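PDB 6PFX: D-alanyl transferase DltD from Enterococcus faecium TX0133A04, which probably takes part in transferring D-alanine to lipoteichoic acid in the cell wall of this Gram-positive bacterium. Local coordinates for residues 30-35 and 88-93; 142-146 and 273-277. All coordinates share one frame; numbering follows the deposited sequence.

Interaction 1 of 2, residues 30-35 and 88-93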
ATOM      1  N   LYS A  30     -11.566   8.318   8.045  1.00 17.66           N
ATOM      2  CA  LYS A  30     -11.238   6.978   7.568  1.00 16.77           C
ATOM      3  C   LYS A  30     -11.865   5.898   8.450  1.00 15.80           C
ATOM      4  O   LYS A  30     -12.339   4.880   7.938  1.00 15.29           O
ATOM      5  CB  LYS A  30      -9.720   6.816   7.434  1.00 15.50           C
ATOM      6  CG  LYS A  30      -8.975   6.441   8.711  1.00 15.10           C
ATOM      7  CD  LYS A  30      -7.465   6.431   8.469  1.00 15.78           C
ATOM      8  CE  LYS A  30      -6.725   5.565   9.451  1.00 14.94           C
ATOM      9  NZ  LYS A  30      -7.065   5.927  10.857  1.00 13.62           N
ATOM     10  N   ASN A  31     -11.903   6.106   9.773  1.00 17.40           N
ATOM     11  CA  ASN A  31     -12.425   5.065  10.659  1.00 15.94           C
ATOM     12  C   ASN A  31     -13.940   4.936  10.528  1.00 16.35           C
ATOM     13  O   ASN A  31     -14.487   3.826  10.564  1.00 16.77           O
ATOM     14  CB  ASN A  31     -12.038   5.343  12.113  1.00 15.44           C
ATOM     15  CG  ASN A  31     -10.542   5.286  12.349  1.00 18.77           C
ATOM     16  OD1 ASN A  31      -9.745   5.045  11.434  1.00 17.06           O
ATOM     17  ND2 ASN A  31     -10.148   5.516  13.588  1.00 17.81           N
ATOM     18  N   TYR A  32     -14.640   6.061  10.396  1.00 14.26           N
ATOM     19  CA  TYR A  32     -16.066   5.993  10.123  1.00 15.73           C
ATOM     20  C   TYR A  32     -16.321   5.274   8.806  1.00 16.76           C
ATOM     21  O   TYR A  32     -17.169   4.377   8.716  1.00 16.59           O
ATOM     22  CB  TYR A  32     -16.661   7.396  10.074  1.00 15.68           C
ATOM     23  CG  TYR A  32     -18.122   7.385   9.690  1.00 16.47           C
ATOM     24  CD1 TYR A  32     -19.075   6.914  10.566  1.00 16.44           C
ATOM     25  CD2 TYR A  32     -18.541   7.824   8.445  1.00 23.48           C
ATOM     26  CE1 TYR A  32     -20.409   6.894  10.227  1.00 22.95           C
ATOM     27  CE2 TYR A  32     -19.869   7.810   8.096  1.00 28.88           C
ATOM     28  CZ  TYR A  32     -20.801   7.345   8.993  1.00 27.68           C
ATOM     29  OH  TYR A  32     -22.128   7.329   8.643  1.00 30.05           O
ATOM     30  N   ALA A  33     -15.596   5.665   7.760  1.00 16.61           N
ATOM     31  CA  ALA A  33     -15.819   5.057   6.459  1.00 17.47           C
ATOM     32  C   ALA A  33     -15.566   3.561   6.520  1.00 15.40           C
ATOM     33  O   ALA A  33     -16.366   2.767   6.015  1.00 15.82           O
ATOM     34  CB  ALA A  33     -14.916   5.713   5.419  1.00 16.74           C
ATOM     35  N   LEU A  34     -14.442   3.157   7.128  1.00 13.92           N
ATOM     36  CA  LEU A  34     -14.119   1.737   7.228  1.00 16.01           C
ATOM     37  C   LEU A  34     -15.175   0.975   8.020  1.00 16.94           C
ATOM     38  O   LEU A  34     -15.390  -0.218   7.767  1.00 15.26           O
ATOM     39  CB  LEU A  34     -12.729   1.560   7.842  1.00 18.58           C
ATOM     40  CG  LEU A  34     -11.589   2.003   6.922  1.00 17.68           C
ATOM     41  CD1 LEU A  34     -10.258   2.057   7.650  1.00 21.13           C
ATOM     42  CD2 LEU A  34     -11.485   1.079   5.710  1.00 22.49           C
ATOM     43  N   SER A  35     -15.873   1.645   8.946  1.00 16.59           N
ATOM     44  CA  SER A  35     -16.942   0.981   9.685  1.00 14.34           C
ATOM     45  C   SER A  35     -18.138   0.627   8.810  1.00 18.13           C
ATOM     46  O   SER A  35     -18.946  -0.216   9.215  1.00 21.54           O
ATOM     47  CB  SER A  35     -17.401   1.820  10.887  1.00 20.01           C
ATOM     48  OG  SER A  35     -18.344   2.828  10.545  1.00 20.61           O
ATOM     49  N   SER A  88      -4.574   2.371  13.832  1.00 15.54           N
ATOM     50  CA  SER A  88      -5.374   3.460  14.379  1.00 12.95           C
ATOM     51  C   SER A  88      -6.846   3.316  14.019  1.00 16.10           C
ATOM     52  O   SER A  88      -7.700   3.901  14.691  1.00 20.18           O
ATOM     53  CB  SER A  88      -4.842   4.811  13.890  1.00 15.30           C
ATOM     54  OG  SER A  88      -4.985   4.963  12.485  1.00 17.53           O
ATOM     55  N   ALA A  89      -7.165   2.556  12.973  1.00 16.04           N
ATOM     56  CA  ALA A  89      -8.560   2.248  12.694  1.00 17.69           C
ATOM     57  C   ALA A  89      -9.129   1.271  13.712  1.00 19.66           C
ATOM     58  O   ALA A  89     -10.352   1.219  13.892  1.00 21.26           O
ATOM     59  CB  ALA A  89      -8.692   1.692  11.278  1.00 18.49           C
ATOM     60  N   GLY A  90      -8.274   0.501  14.376  1.00 19.75           N
ATOM     61  CA  GLY A  90      -8.744  -0.408  15.407  1.00 23.45           C
ATOM     62  C   GLY A  90      -9.829  -1.334  14.901  1.00 20.98           C
ATOM     63  O   GLY A  90      -9.714  -1.945  13.827  1.00 19.92           O
ATOM     64  N   ASP A  91     -10.910  -1.427  15.682  1.00 20.98           N
ATOM     65  CA  ASP A  91     -11.968  -2.381  15.396  1.00 20.19           C
ATOM     66  C   ASP A  91     -12.720  -2.069  14.112  1.00 15.11           C
ATOM     67  O   ASP A  91     -13.473  -2.926  13.638  1.00 17.76           O
ATOM     68  CB  ASP A  91     -12.988  -2.421  16.540  1.00 27.48           C
ATOM     69  CG  ASP A  91     -12.482  -3.171  17.746  1.00 38.37           C
ATOM     70  OD1 ASP A  91     -11.425  -3.826  17.637  1.00 39.81           O
ATOM     71  OD2 ASP A  91     -13.143  -3.105  18.804  1.00 44.29           O
ATOM     72  N   ALA A  92     -12.583  -0.855  13.571  1.00 15.95           N
ATOM     73  CA  ALA A  92     -13.255  -0.539  12.315  1.00 16.17           C
ATOM     74  C   ALA A  92     -12.799  -1.473  11.207  1.00 18.94           C
ATOM     75  O   ALA A  92     -13.535  -1.699  10.241  1.00 19.18           O
ATOM     76  CB  ALA A  92     -13.012   0.922  11.937  1.00 20.12           C
ATOM     77  N   MET A  93     -11.601  -2.037  11.334  1.00 16.63           N
ATOM     78  CA  MET A  93     -11.079  -2.943  10.327  1.00 13.28           C
ATOM     79  C   MET A  93     -11.441  -4.399  10.565  1.00 17.30           C
ATOM     80  O   MET A  93     -11.149  -5.236   9.709  1.00 16.72           O
ATOM     81  CB  MET A  93      -9.549  -2.844  10.278  1.00 19.84           C
ATOM     82  CG  MET A  93      -9.064  -1.567   9.698  1.00 22.02           C
ATOM     83  SD  MET A  93      -9.130  -1.660   7.909  1.00 26.29           S
ATOM     84  CE  MET A  93      -7.830  -2.854   7.541  1.00 22.78           C
TER
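Residues 30-35 of helix 28-35 pass close to the C-terminal end of helix 79-89, with the CA atoms of N31 and A89 5.2 Å apart and those of S35 and A92 4.8 Å apart. G90 breaks the second helix with a positive phi, and residues 91-93 continue as a short 3-10 segment, which brings A92 against the first helix: its CB packs 3.5 Å from the carbonyl O of N31 and also meets CB of L34. The small side chains of A89 and A92 thus allow the two backbones to come this near.

The polar end of the contact is built round the ammonium of K30. With CG set between the backbone N and the carbonyl carbon (chi1 84°), the chain runs out extended and bends only at chi4, carrying NZ to S88 OG at 2.8 Å. NZ also donates to OD1 of the adjacent N31, coming in 24° from the carbonyl plane. This second bond ties down one end of the N31 amide, whose ND2 makes a weak, bent bond (135°) to the carbonyl O of S88. The amide turns one face over A89 CA, OD1 coming to 3.3 Å from that atom. D27 forms a salt bridge with K30 and would probably offset its buried charge, while the carbonyl of G26 takes a further bond from NZ.

On the apolar side, L34 CD1 touches both A89 CB and M93 SD, 3.9 Å from the sulfur. L34 and M93 both go on to touch P41 of strand 39-43, and M93 also reaches F43, so the helix ends are packed onto the central parallel sheet; Q125 of helix 123-132 meets K30 and S88, and helix 9-18 lies against A33.

Interaction 2 of 2, residues 142-146 and 273-277; sequences YLARR and SDFQL
Y142 and R146, one helical turn apart, converge on D274 through different torsions: the tyrosine ring is carried out with CG anti to the backbone N (chi1 176°), whereas the arginine bends at chi2 and chi3 and turns its guanidinium back to the carboxylate. R146 grips D274 side-on. NE reaches OD1 and NH2 reaches OD2, each at 2.9 Å and each on a syn lone pair, with the two planes only 16° apart.

OD1 carries a second bond, from Y142 OH at 2.8 Å, which arrives from above the carboxylate plane. Three bonds therefore fix both the position and the rotation of this buried acid, and the arginine probably keeps it ionised. The aliphatic part of R146 helps too, CG resting over one face of the Y142 ring toward its rim.

Nearer the start of the second segment, S273 CB lies 3.1 Å from Y142 OH, while its own OG bonds to the carbonyl of F381. L277 CD1 meets the ring edge at CD2 (3.9 Å) and touches L143 CD1. F382 packs its ring against Y142.

The axes of 142-146 and 273-277 approach to 10.8 Å at -131°, a wide helix-helix crossing bridged by long side chains and a bidentate salt bridge, joining helix 138-147 to helix 271-284, which leads into strand 288-293 of the SGNH-hydrolase-like fold.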
ATOM      1  N   TYR A 142       9.209  -4.113  17.793  1.00 16.33           N
ATOM      2  CA  TYR A 142       9.824  -3.773  16.519  1.00 17.05           C
ATOM      3  C   TYR A 142       9.458  -2.353  16.107  1.00 15.26           C
ATOM      4  O   TYR A 142      10.320  -1.566  15.703  1.00 16.23           O
ATOM      5  CB  TYR A 142       9.412  -4.778  15.435  1.00 17.54           C
ATOM      6  CG  TYR A 142       9.947  -4.385  14.090  1.00 15.17           C
ATOM      7  CD1 TYR A 142      11.271  -4.628  13.748  1.00 17.21           C
ATOM      8  CD2 TYR A 142       9.141  -3.732  13.173  1.00 14.24           C
ATOM      9  CE1 TYR A 142      11.774  -4.237  12.527  1.00 14.39           C
ATOM     10  CE2 TYR A 142       9.638  -3.331  11.939  1.00 15.07           C
ATOM     11  CZ  TYR A 142      10.956  -3.596  11.626  1.00 15.62           C
ATOM     12  OH  TYR A 142      11.492  -3.221  10.418  1.00 15.65           O
ATOM     13  N   LEU A 143       8.171  -2.011  16.186  1.00 14.44           N
ATOM     14  CA  LEU A 143       7.764  -0.663  15.814  1.00 14.38           C
ATOM     15  C   LEU A 143       8.458   0.382  16.677  1.00 15.52           C
ATOM     16  O   LEU A 143       8.887   1.423  16.170  1.00 15.84           O
ATOM     17  CB  LEU A 143       6.252  -0.527  15.916  1.00 13.46           C
ATOM     18  CG  LEU A 143       5.698   0.864  15.623  1.00 15.28           C
ATOM     19  CD1 LEU A 143       6.046   1.282  14.218  1.00 19.52           C
ATOM     20  CD2 LEU A 143       4.190   0.821  15.850  1.00 18.30           C
ATOM     21  N   ALA A 144       8.571   0.139  17.987  1.00 14.52           N
ATOM     22  CA  ALA A 144       9.245   1.108  18.845  1.00 15.71           C
ATOM     23  C   ALA A 144      10.698   1.268  18.427  1.00 15.42           C
ATOM     24  O   ALA A 144      11.210   2.389  18.338  1.00 16.95           O
ATOM     25  CB  ALA A 144       9.159   0.687  20.312  1.00 15.14           C
ATOM     26  N   ARG A 145      11.358   0.149  18.118  1.00 15.83           N
ATOM     27  CA  ARG A 145      12.737   0.190  17.648  1.00 16.12           C
ATOM     28  C   ARG A 145      12.852   1.013  16.376  1.00 17.75           C
ATOM     29  O   ARG A 145      13.783   1.812  16.219  1.00 18.80           O
ATOM     30  CB  ARG A 145      13.232  -1.234  17.388  1.00 18.04           C
ATOM     31  CG  ARG A 145      13.648  -1.982  18.630  1.00 29.55           C
ATOM     32  CD  ARG A 145      14.649  -3.094  18.334  1.00 30.32           C
ATOM     33  NE  ARG A 145      14.185  -4.080  17.356  1.00 37.60           N
ATOM     34  CZ  ARG A 145      13.321  -5.060  17.621  1.00 33.48           C
ATOM     35  NH1 ARG A 145      12.798  -5.183  18.834  1.00 32.39           N
ATOM     36  NH2 ARG A 145      12.976  -5.917  16.670  1.00 32.52           N
ATOM     37  N   ARG A 146      11.909   0.838  15.458  1.00 16.83           N
ATOM     38  CA  ARG A 146      11.974   1.572  14.205  1.00 17.08           C
ATOM     39  C   ARG A 146      11.731   3.052  14.434  1.00 18.34           C
ATOM     40  O   ARG A 146      12.471   3.901  13.925  1.00 19.55           O
ATOM     41  CB  ARG A 146      10.935   1.030  13.238  1.00 15.56           C
ATOM     42  CG  ARG A 146      11.292  -0.293  12.630  1.00 16.55           C
ATOM     43  CD  ARG A 146      12.412  -0.121  11.617  1.00 14.26           C
ATOM     44  NE  ARG A 146      11.944   0.301  10.297  1.00 16.51           N
ATOM     45  CZ  ARG A 146      12.599   1.134   9.491  1.00 19.76           C
ATOM     46  NH1 ARG A 146      13.745   1.680   9.871  1.00 22.28           N
ATOM     47  NH2 ARG A 146      12.094   1.438   8.309  1.00 21.56           N
ATOM     48  N   SER A 273      10.443  -6.286   7.222  1.00  9.24           N
ATOM     49  CA  SER A 273       9.997  -6.306   8.611  1.00 11.26           C
ATOM     50  C   SER A 273       8.925  -5.252   8.882  1.00 11.61           C
ATOM     51  O   SER A 273       8.000  -5.512   9.663  1.00  9.91           O
ATOM     52  CB  SER A 273      11.215  -6.200   9.524  1.00 13.51           C
ATOM     53  OG  SER A 273      12.071  -7.325   9.325  1.00 11.37           O
ATOM     54  N   ASP A 274       8.999  -4.075   8.242  1.00 11.25           N
ATOM     55  CA  ASP A 274       7.877  -3.141   8.298  1.00 11.08           C
ATOM     56  C   ASP A 274       6.617  -3.791   7.728  1.00 11.97           C
ATOM     57  O   ASP A 274       5.518  -3.630   8.273  1.00 12.71           O
ATOM     58  CB  ASP A 274       8.181  -1.843   7.537  1.00 15.49           C
ATOM     59  CG  ASP A 274       9.310  -1.019   8.156  1.00 15.32           C
ATOM     60  OD1 ASP A 274       9.815  -1.342   9.247  1.00 13.52           O
ATOM     61  OD2 ASP A 274       9.700  -0.013   7.528  1.00 15.45           O
ATOM     62  N   PHE A 275       6.762  -4.544   6.628  1.00 11.34           N
ATOM     63  CA  PHE A 275       5.639  -5.263   6.032  1.00 13.44           C
ATOM     64  C   PHE A 275       5.085  -6.301   6.997  1.00 10.06           C
ATOM     65  O   PHE A 275       3.867  -6.511   7.057  1.00 10.68           O
ATOM     66  CB  PHE A 275       6.107  -5.923   4.711  1.00 11.12           C
ATOM     67  CG  PHE A 275       4.993  -6.584   3.942  1.00  9.98           C
ATOM     68  CD1 PHE A 275       4.001  -5.826   3.389  1.00 10.49           C
ATOM     69  CD2 PHE A 275       4.956  -7.955   3.749  1.00 10.37           C
ATOM     70  CE1 PHE A 275       2.970  -6.401   2.707  1.00 11.88           C
ATOM     71  CE2 PHE A 275       3.908  -8.540   3.048  1.00 13.21           C
ATOM     72  CZ  PHE A 275       2.916  -7.760   2.536  1.00 13.00           C
ATOM     73  N   GLN A 276       5.954  -6.914   7.803  1.00  9.89           N
ATOM     74  CA  GLN A 276       5.483  -7.857   8.808  1.00  9.94           C
ATOM     75  C   GLN A 276       4.526  -7.207   9.802  1.00  8.81           C
ATOM     76  O   GLN A 276       3.622  -7.876  10.316  1.00 10.97           O
ATOM     77  CB  GLN A 276       6.656  -8.507   9.542  1.00 10.04           C
ATOM     78  CG  GLN A 276       6.210  -9.592  10.506  1.00 12.37           C
ATOM     79  CD  GLN A 276       5.483 -10.783   9.871  1.00 11.19           C
ATOM     80  OE1 GLN A 276       5.583 -11.060   8.670  1.00  9.62           O
ATOM     81  NE2 GLN A 276       4.757 -11.498  10.703  1.00 11.27           N
ATOM     82  N   LEU A 277       4.715  -5.918  10.103  1.00  9.32           N
ATOM     83  CA  LEU A 277       3.761  -5.219  10.954  1.00 10.61           C
ATOM     84  C   LEU A 277       2.374  -5.230  10.328  1.00 10.41           C
ATOM     85  O   LEU A 277       1.379  -5.503  11.006  1.00 11.10           O
ATOM     86  CB  LEU A 277       4.207  -3.775  11.165  1.00 11.19           C
ATOM     87  CG  LEU A 277       5.434  -3.533  12.028  1.00 10.42           C
ATOM     88  CD1 LEU A 277       5.844  -2.075  11.992  1.00 13.12           C
ATOM     89  CD2 LEU A 277       5.096  -3.898  13.457  1.00 10.90           C
TER

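From the N terminus, helix 28-35 enters interaction 1, and the chain then forms strands 39-43 and 68-71 before helix 79-89 returns to close that loop. Strand 97-101 follows, and the chain moves into the helices that include 138-147. Interaction 2 closes a much longer excursion, entirely without strands and largely helical, when helix 271-284 arrives ahead of strand 288-293. The two contacts are in series, neither nested nor crossed, with centres 21 Å apart and nearest atoms about 9 Å apart. Interaction 1 joins two helices that precede strand 97-101, interaction 2 two that follow it, and helix 79-89 touches both contacts: its C-terminal end belongs to interaction 1, while its S79 and Y83 touch residues of interaction 2.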